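Delta-1-pyrroline-5-carboxylate dehydrogenase, mitochondrial (Mus musculus, PDB 4E3X) oxidises L-glutamate gamma-semialdehyde, formed from delta-1-pyrroline-5-carboxylate, to glutamate with NAD+ in the second step of mitochondrial proline degradation. Local coordinates at residues Phe320-Ser325 with Arg353-Lys358; Leu413-Gly418 with Cys432-Lys437. All blocks are in the same frame, centred on the assembly; numbering follows the deposited sequence.

Interaction 1. Residues Phe320-Ser325 with Arg353-Lys358; sequences FHFVHS and RLYVPK
F320-V323 and R353-P357 are neighbouring parallel strands in the large mixed sheet of the catalytic domain of the aldehyde dehydrogenase fold, buried between helices 329-341 and 463-472. Their short axes run 6° apart. Three backbone bonds alternate in direction: H321 N to R353 O, Y355 N to H321 O and V323 N to Y355 O, each 2.9 Å. On the face of F320, F322, R353 and Y355, the F320 CB lies 3.9 Å above the middle of the R353 guanidinium, whose NH1 comes to the edge of the phenyl ring; the two planes stand 72° apart. With CG between the backbone N and the carbonyl carbon (chi1 47°), R353 brings its extended chain past F320. Its NH2 then gives a bond, nearly in the guanidinium plane, to Y355 OH at 3.0 Å, while K318 O and V470 O take further N-H groups of this buried cation. Y355 CB meets F322 CD1 at 3.8 Å, the two aromatic side chains crossing at about a right angle. On the other face L354 CD1 touches H321 CB (3.7 Å) and V323 CG2. The H321 ring leads away from R353-P357, and both its nitrogens are held, ND1 with T336 OG1 and NE2 with S510 N. At the strand ends P357 CD sits 3.2 Å from V323 O and also packs against V323 CG1; that carbonyl takes its hydrogen bond from Y458 OH. Strand 319-323, helix 329-341 and strand 351-357 together form a beta-alpha-beta unit of the aldehyde dehydrogenase fold.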
ATOM      1  N   PHE B 320      -6.225 -22.873 -11.545  1.00  8.65           N
ATOM      2  CA  PHE B 320      -7.123 -23.662 -12.390  1.00  8.89           C
ATOM      3  C   PHE B 320      -6.956 -23.426 -13.886  1.00  9.53           C
ATOM      4  O   PHE B 320      -6.573 -22.339 -14.316  1.00  9.04           O
ATOM      5  CB  PHE B 320      -8.590 -23.385 -12.015  1.00  9.17           C
ATOM      6  CG  PHE B 320      -9.018 -21.954 -12.232  1.00  9.06           C
ATOM      7  CD1 PHE B 320      -9.513 -21.535 -13.463  1.00  8.71           C
ATOM      8  CD2 PHE B 320      -8.928 -21.025 -11.204  1.00  7.89           C
ATOM      9  CE1 PHE B 320      -9.911 -20.213 -13.665  1.00  8.98           C
ATOM     10  CE2 PHE B 320      -9.324 -19.708 -11.398  1.00  8.19           C
ATOM     11  CZ  PHE B 320      -9.812 -19.302 -12.630  1.00  8.95           C
ATOM     12  N   HIS B 321      -7.247 -24.471 -14.661  1.00  9.30           N
ATOM     13  CA  HIS B 321      -7.600 -24.328 -16.070  1.00  9.39           C
ATOM     14  C   HIS B 321      -9.044 -24.809 -16.195  1.00  9.04           C
ATOM     15  O   HIS B 321      -9.335 -25.973 -15.907  1.00 10.40           O
ATOM     16  CB  HIS B 321      -6.699 -25.173 -16.989  1.00  9.40           C
ATOM     17  CG  HIS B 321      -5.353 -24.565 -17.270  1.00  9.50           C
ATOM     18  ND1 HIS B 321      -4.474 -25.104 -18.187  1.00  9.38           N
ATOM     19  CD2 HIS B 321      -4.723 -23.483 -16.746  1.00  9.03           C
ATOM     20  CE1 HIS B 321      -3.371 -24.377 -18.227  1.00  9.00           C
ATOM     21  NE2 HIS B 321      -3.498 -23.381 -17.364  1.00  9.74           N
ATOM     22  N   PHE B 322      -9.938 -23.917 -16.608  1.00  8.71           N
ATOM     23  CA  PHE B 322     -11.340 -24.264 -16.809  1.00  9.12           C
ATOM     24  C   PHE B 322     -11.608 -24.373 -18.303  1.00  8.86           C
ATOM     25  O   PHE B 322     -11.369 -23.434 -19.052  1.00  9.94           O
ATOM     26  CB  PHE B 322     -12.282 -23.225 -16.183  1.00  9.26           C
ATOM     27  CG  PHE B 322     -13.735 -23.522 -16.437  1.00 10.19           C
ATOM     28  CD1 PHE B 322     -14.448 -24.348 -15.581  1.00 11.77           C
ATOM     29  CD2 PHE B 322     -14.375 -23.014 -17.560  1.00 11.92           C
ATOM     30  CE1 PHE B 322     -15.787 -24.646 -15.827  1.00 13.51           C
ATOM     31  CE2 PHE B 322     -15.703 -23.309 -17.813  1.00 12.96           C
ATOM     32  CZ  PHE B 322     -16.409 -24.121 -16.941  1.00 13.40           C
ATOM     33  N   VAL B 323     -12.133 -25.518 -18.721  1.00  9.24           N
ATOM     34  CA  VAL B 323     -12.383 -25.776 -20.127  1.00 10.49           C
ATOM     35  C   VAL B 323     -13.882 -25.764 -20.398  1.00  9.98           C
ATOM     36  O   VAL B 323     -14.651 -26.426 -19.698  1.00 10.25           O
ATOM     37  CB  VAL B 323     -11.808 -27.147 -20.535  1.00 11.29           C
ATOM     38  CG1 VAL B 323     -12.109 -27.443 -21.990  1.00 12.17           C
ATOM     39  CG2 VAL B 323     -10.310 -27.191 -20.286  1.00 11.99           C
ATOM     40  N   HIS B 324     -14.291 -24.977 -21.389  1.00 10.11           N
ATOM     41  CA  HIS B 324     -15.660 -24.984 -21.882  1.00 11.18           C
ATOM     42  C   HIS B 324     -15.714 -25.866 -23.128  1.00 11.34           C
ATOM     43  O   HIS B 324     -14.694 -26.096 -23.785  1.00 11.78           O
ATOM     44  CB  HIS B 324     -16.125 -23.563 -22.216  1.00 12.20           C
ATOM     45  CG  HIS B 324     -17.529 -23.493 -22.730  1.00 12.51           C
ATOM     46  ND1 HIS B 324     -17.824 -23.299 -24.062  1.00 12.36           N
ATOM     47  CD2 HIS B 324     -18.720 -23.598 -22.093  1.00 12.59           C
ATOM     48  CE1 HIS B 324     -19.135 -23.293 -24.225  1.00 13.36           C
ATOM     49  NE2 HIS B 324     -19.702 -23.470 -23.046  1.00 13.25           N
ATOM     50  N   SER B 325     -16.898 -26.364 -23.461  1.00 11.75           N
ATOM     51  CA  SER B 325     -17.038 -27.278 -24.593  1.00 11.89           C
ATOM     52  C   SER B 325     -16.592 -26.682 -25.939  1.00 12.34           C
ATOM     53  O   SER B 325     -16.305 -27.415 -26.885  1.00 13.88           O
ATOM     54  CB  SER B 325     -18.482 -27.766 -24.686  1.00 12.30           C
ATOM     55  OG  SER B 325     -19.352 -26.680 -24.944  1.00 13.19           O
ATOM     56  N   ARG B 353      -5.411 -27.796 -10.964  1.00  9.51           N
ATOM     57  CA  ARG B 353      -6.766 -28.314 -11.131  1.00 10.32           C
ATOM     58  C   ARG B 353      -7.304 -27.989 -12.522  1.00  9.88           C
ATOM     59  O   ARG B 353      -7.299 -26.834 -12.952  1.00 10.91           O
ATOM     60  CB  ARG B 353      -7.702 -27.840 -10.016  1.00 14.26           C
ATOM     61  CG  ARG B 353      -7.635 -26.388  -9.702  1.00 15.20           C
ATOM     62  CD  ARG B 353      -8.478 -26.021  -8.480  1.00 13.66           C
ATOM     63  NE  ARG B 353      -8.295 -24.602  -8.251  1.00 10.94           N
ATOM     64  CZ  ARG B 353      -9.264 -23.706  -8.104  1.00  9.90           C
ATOM     65  NH1 ARG B 353      -8.930 -22.435  -7.925  1.00 10.70           N
ATOM     66  NH2 ARG B 353     -10.541 -24.064  -8.128  1.00  9.70           N
ATOM     67  N   LEU B 354      -7.738 -29.036 -13.223  1.00  9.50           N
ATOM     68  CA  LEU B 354      -8.266 -28.924 -14.575  1.00  9.12           C
ATOM     69  C   LEU B 354      -9.731 -29.341 -14.555  1.00  9.44           C
ATOM     70  O   LEU B 354     -10.059 -30.422 -14.074  1.00 10.69           O
ATOM     71  CB  LEU B 354      -7.487 -29.846 -15.515  1.00 10.26           C
ATOM     72  CG  LEU B 354      -7.981 -29.920 -16.968  1.00 10.80           C
ATOM     73  CD1 LEU B 354      -7.789 -28.602 -17.678  1.00 11.22           C
ATOM     74  CD2 LEU B 354      -7.294 -31.039 -17.733  1.00 11.86           C
ATOM     75  N   TYR B 355     -10.603 -28.481 -15.072  1.00  9.53           N
ATOM     76  CA  TYR B 355     -12.035 -28.755 -15.125  1.00  9.21           C
ATOM     77  C   TYR B 355     -12.418 -28.970 -16.583  1.00 10.00           C
ATOM     78  O   TYR B 355     -12.237 -28.075 -17.403  1.00 11.09           O
ATOM     79  CB  TYR B 355     -12.819 -27.567 -14.553  1.00 10.11           C
ATOM     80  CG  TYR B 355     -12.572 -27.293 -13.081  1.00  9.58           C
ATOM     81  CD1 TYR B 355     -13.466 -27.741 -12.116  1.00  9.99           C
ATOM     82  CD2 TYR B 355     -11.460 -26.565 -12.662  1.00  9.74           C
ATOM     83  CE1 TYR B 355     -13.259 -27.489 -10.762  1.00  9.99           C
ATOM     84  CE2 TYR B 355     -11.239 -26.318 -11.308  1.00 10.53           C
ATOM     85  CZ  TYR B 355     -12.142 -26.774 -10.366  1.00 10.75           C
ATOM     86  OH  TYR B 355     -11.926 -26.519  -9.024  1.00 11.65           O
ATOM     87  N   VAL B 356     -12.938 -30.156 -16.901  1.00 10.15           N
ATOM     88  CA  VAL B 356     -13.213 -30.540 -18.292  1.00 11.06           C
ATOM     89  C   VAL B 356     -14.676 -30.949 -18.461  1.00 11.23           C
ATOM     90  O   VAL B 356     -15.188 -31.707 -17.644  1.00 11.05           O
ATOM     91  CB  VAL B 356     -12.309 -31.734 -18.727  1.00 12.94           C
ATOM     92  CG1 VAL B 356     -12.583 -32.144 -20.170  1.00 14.50           C
ATOM     93  CG2 VAL B 356     -10.847 -31.390 -18.553  1.00 13.39           C
ATOM     94  N   PRO B 357     -15.349 -30.461 -19.525  1.00 10.96           N
ATOM     95  CA  PRO B 357     -16.740 -30.878 -19.744  1.00 11.57           C
ATOM     96  C   PRO B 357     -16.792 -32.302 -20.281  1.00 12.61           C
ATOM     97  O   PRO B 357     -15.918 -32.721 -21.043  1.00 12.83           O
ATOM     98  CB  PRO B 357     -17.247 -29.885 -20.794  1.00 11.88           C
ATOM     99  CG  PRO B 357     -16.015 -29.519 -21.574  1.00 11.58           C
ATOM    100  CD  PRO B 357     -14.871 -29.542 -20.577  1.00 11.32           C
ATOM    101  N   LYS B 358     -17.817 -33.038 -19.875  1.00 12.93           N
ATOM    102  CA  LYS B 358     -17.981 -34.428 -20.281  1.00 14.18           C
ATOM    103  C   LYS B 358     -17.851 -34.628 -21.792  1.00 13.47           C
ATOM    104  O   LYS B 358     -17.204 -35.579 -22.237  1.00 14.84           O
ATOM    105  CB  LYS B 358     -19.324 -34.955 -19.773  1.00 14.76           C
TER

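Interaction 2. Residues Leu413-Gly418 with Cys432-Lys437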
ATOM      1  N   LEU B 413     -10.249 -40.595  -5.739  1.00 18.80           N
ATOM      2  CA  LEU B 413      -9.144 -40.305  -6.644  1.00 17.88           C
ATOM      3  C   LEU B 413      -8.677 -41.530  -7.409  1.00 18.08           C
ATOM      4  O   LEU B 413      -8.702 -42.649  -6.895  1.00 18.12           O
ATOM      5  CB  LEU B 413      -7.962 -39.714  -5.872  1.00 17.12           C
ATOM      6  CG  LEU B 413      -8.259 -38.458  -5.049  1.00 16.08           C
ATOM      7  CD1 LEU B 413      -7.005 -37.975  -4.345  1.00 16.25           C
ATOM      8  CD2 LEU B 413      -8.827 -37.360  -5.915  1.00 15.99           C
ATOM      9  N   SER B 414      -8.248 -41.306  -8.645  1.00 17.78           N
ATOM     10  CA  SER B 414      -7.627 -42.353  -9.442  1.00 19.07           C
ATOM     11  C   SER B 414      -6.459 -41.781 -10.238  1.00 18.09           C
ATOM     12  O   SER B 414      -6.593 -40.758 -10.903  1.00 17.80           O
ATOM     13  CB  SER B 414      -8.640 -42.990 -10.391  1.00 22.04           C
ATOM     14  OG  SER B 414      -9.112 -42.053 -11.341  1.00 25.21           O
ATOM     15  N   ILE B 415      -5.317 -42.455 -10.173  1.00 17.42           N
ATOM     16  CA  ILE B 415      -4.147 -42.044 -10.938  1.00 17.71           C
ATOM     17  C   ILE B 415      -4.274 -42.523 -12.377  1.00 17.67           C
ATOM     18  O   ILE B 415      -4.353 -43.729 -12.631  1.00 19.34           O
ATOM     19  CB  ILE B 415      -2.859 -42.593 -10.314  1.00 17.84           C
ATOM     20  CG1 ILE B 415      -2.659 -41.985  -8.923  1.00 18.35           C
ATOM     21  CG2 ILE B 415      -1.663 -42.305 -11.216  1.00 17.84           C
ATOM     22  CD1 ILE B 415      -1.448 -42.516  -8.180  1.00 19.28           C
ATOM     23  N   LEU B 416      -4.328 -41.579 -13.313  1.00 16.93           N
ATOM     24  CA  LEU B 416      -4.485 -41.899 -14.729  1.00 16.16           C
ATOM     25  C   LEU B 416      -3.143 -42.120 -15.414  1.00 16.55           C
ATOM     26  O   LEU B 416      -3.043 -42.890 -16.367  1.00 18.24           O
ATOM     27  CB  LEU B 416      -5.233 -40.778 -15.450  1.00 15.74           C
ATOM     28  CG  LEU B 416      -6.602 -40.375 -14.908  1.00 17.09           C
ATOM     29  CD1 LEU B 416      -7.232 -39.356 -15.847  1.00 17.90           C
ATOM     30  CD2 LEU B 416      -7.488 -41.598 -14.740  1.00 18.29           C
ATOM     31  N   ALA B 417      -2.114 -41.433 -14.929  1.00 16.37           N
ATOM     32  CA  ALA B 417      -0.782 -41.523 -15.512  1.00 17.31           C
ATOM     33  C   ALA B 417       0.254 -41.092 -14.484  1.00 16.68           C
ATOM     34  O   ALA B 417      -0.017 -40.231 -13.646  1.00 16.19           O
ATOM     35  CB  ALA B 417      -0.682 -40.649 -16.752  1.00 18.77           C
ATOM     36  N   GLY B 418       1.442 -41.682 -14.560  1.00 17.05           N
ATOM     37  CA  GLY B 418       2.501 -41.379 -13.616  1.00 17.83           C
ATOM     38  C   GLY B 418       2.257 -42.014 -12.261  1.00 18.35           C
ATOM     39  O   GLY B 418       1.601 -43.054 -12.162  1.00 19.30           O
ATOM     40  N   CYS B 432       2.318 -36.549 -12.909  1.00 12.64           N
ATOM     41  CA  CYS B 432       1.194 -37.364 -12.484  1.00 13.37           C
ATOM     42  C   CYS B 432      -0.123 -36.682 -12.815  1.00 12.67           C
ATOM     43  O   CYS B 432      -0.315 -35.510 -12.507  1.00 12.47           O
ATOM     44  CB  CYS B 432       1.281 -37.644 -10.981  1.00 15.12           C
ATOM     45  SG  CYS B 432       0.025 -38.784 -10.351  1.00 16.27           S
ATOM     46  N   ILE B 433      -1.025 -37.427 -13.446  1.00 12.33           N
ATOM     47  CA  ILE B 433      -2.369 -36.948 -13.739  1.00 12.19           C
ATOM     48  C   ILE B 433      -3.353 -37.802 -12.962  1.00 12.34           C
ATOM     49  O   ILE B 433      -3.335 -39.029 -13.070  1.00 13.26           O
ATOM     50  CB  ILE B 433      -2.694 -37.022 -15.240  1.00 12.48           C
ATOM     51  CG1 ILE B 433      -1.640 -36.262 -16.052  1.00 12.97           C
ATOM     52  CG2 ILE B 433      -4.088 -36.480 -15.507  1.00 13.45           C
ATOM     53  CD1 ILE B 433      -1.791 -36.410 -17.559  1.00 14.31           C
ATOM     54  N   ILE B 434      -4.201 -37.140 -12.184  1.00 12.43           N
ATOM     55  CA  ILE B 434      -5.147 -37.798 -11.292  1.00 13.63           C
ATOM     56  C   ILE B 434      -6.542 -37.307 -11.632  1.00 13.42           C
ATOM     57  O   ILE B 434      -6.720 -36.118 -11.913  1.00 13.98           O
ATOM     58  CB  ILE B 434      -4.828 -37.426  -9.823  1.00 14.21           C
ATOM     59  CG1 ILE B 434      -3.469 -38.004  -9.415  1.00 14.66           C
ATOM     60  CG2 ILE B 434      -5.953 -37.856  -8.871  1.00 14.71           C
ATOM     61  CD1 ILE B 434      -2.872 -37.351  -8.189  1.00 14.69           C
ATOM     62  N   GLU B 435      -7.525 -38.206 -11.636  1.00 13.96           N
ATOM     63  CA  GLU B 435      -8.910 -37.779 -11.754  1.00 14.29           C
ATOM     64  C   GLU B 435      -9.595 -37.812 -10.396  1.00 14.30           C
ATOM     65  O   GLU B 435      -9.496 -38.803  -9.662  1.00 14.57           O
ATOM     66  CB  GLU B 435      -9.701 -38.639 -12.749  1.00 15.69           C
ATOM     67  CG  GLU B 435     -11.147 -38.163 -12.867  1.00 17.27           C
ATOM     68  CD  GLU B 435     -11.967 -38.914 -13.893  1.00 18.49           C
ATOM     69  OE1 GLU B 435     -11.461 -39.896 -14.489  1.00 20.17           O
ATOM     70  OE2 GLU B 435     -13.135 -38.519 -14.097  1.00 18.68           O
ATOM     71  N   SER B 436     -10.284 -36.727 -10.060  1.00 13.89           N
ATOM     72  CA  SER B 436     -11.115 -36.706  -8.863  1.00 15.02           C
ATOM     73  C   SER B 436     -12.594 -36.731  -9.217  1.00 15.88           C
ATOM     74  O   SER B 436     -13.043 -35.993 -10.096  1.00 17.08           O
ATOM     75  CB  SER B 436     -10.833 -35.466  -8.020  1.00 14.95           C
ATOM     76  OG  SER B 436     -11.637 -35.502  -6.851  1.00 15.62           O
ATOM     77  N   LYS B 437     -13.349 -37.582  -8.528  1.00 16.32           N
ATOM     78  CA  LYS B 437     -14.798 -37.589  -8.663  1.00 17.51           C
ATOM     79  C   LYS B 437     -15.434 -36.586  -7.708  1.00 18.12           C
ATOM     80  O   LYS B 437     -16.640 -36.356  -7.757  1.00 19.56           O
ATOM     81  CB  LYS B 437     -15.355 -38.988  -8.390  1.00 18.99           C
ATOM     82  CG  LYS B 437     -14.824 -40.062  -9.327  1.00 21.48           C
ATOM     83  CD  LYS B 437     -15.209 -39.793 -10.774  1.00 24.01           C
ATOM     84  CE  LYS B 437     -14.742 -40.926 -11.681  1.00 26.24           C
ATOM     85  NZ  LYS B 437     -15.142 -40.724 -13.105  1.00 27.92           N
TER
HETATM   86  O   HOH W   1     -11.528 -40.984  -9.859  1.00 25.82           O
HETATM   87  O   HOH W   2     -10.945 -42.299 -13.467  1.00 34.28           O
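L413-A417 pairs with C432-S436 as antiparallel strands carrying a classic beta bulge, at the margin of the large mixed sheet and away from the annotated sites. Backbone bonds come first. S414 and E435 form a hydrogen-bonded pair, S414 N reaching E435 O at 3.0 Å and E435 N reaching S414 O at 2.8 Å. At the bulge one carbonyl, I433 O, takes two donors lying in its plane: L416 N at 2.7 Å and the longer A417 N at 3.3 Å. I433 N in return bonds A417 O, so the register moves on by one residue and L416 and A417 both face I433.

Apolar contacts line both faces. On one, L413 CD2 presses on S436 CB at 3.5 Å, tighter than usual for two carbons, I415 CG1 meets I434 CG1, and I415 CG2 touches C432 SG; helix 394-409 covers this side. On the other, L416 has CG anti to its carbonyl carbon (chi1 -56°), which lays CD1 beside E435 CB at 4.0 Å and near I433 CG2, with W361 and L369 of helix 361-372 packing on the same leucine. A serine in place of this leucine would probably open a gap between E435 CB, I433 and helix 361-372.

Polar side chains gather at the S414 end. K437 NZ forms a salt bridge with E435 OE2, approaching from above the carboxylate plane. Two waters touch S414 OG: one donates to E435 O, and the other donates to E435 OE1 at 2.7 Å.

Interactions 1 and 2 belong to the same mixed sheet, and strand 452-458 joins them: it runs parallel to 351-357 on one side and to 428-436 on the other. Their centres lie 15 Å apart and their nearest atoms about 7 Å, without touching. Along the chain, interaction 1 is complete before interaction 2 begins. They differ in setting: 320-325 with 353-358 is a buried parallel pair, whereas 413-418 with 432-437 is partly buried and antiparallel. Interaction 1 is the one near ligand sites, the H321 side chain being about 10 Å from a bound proline and that of R353 about 10 Å from that of E447, an NAD+-binding residue.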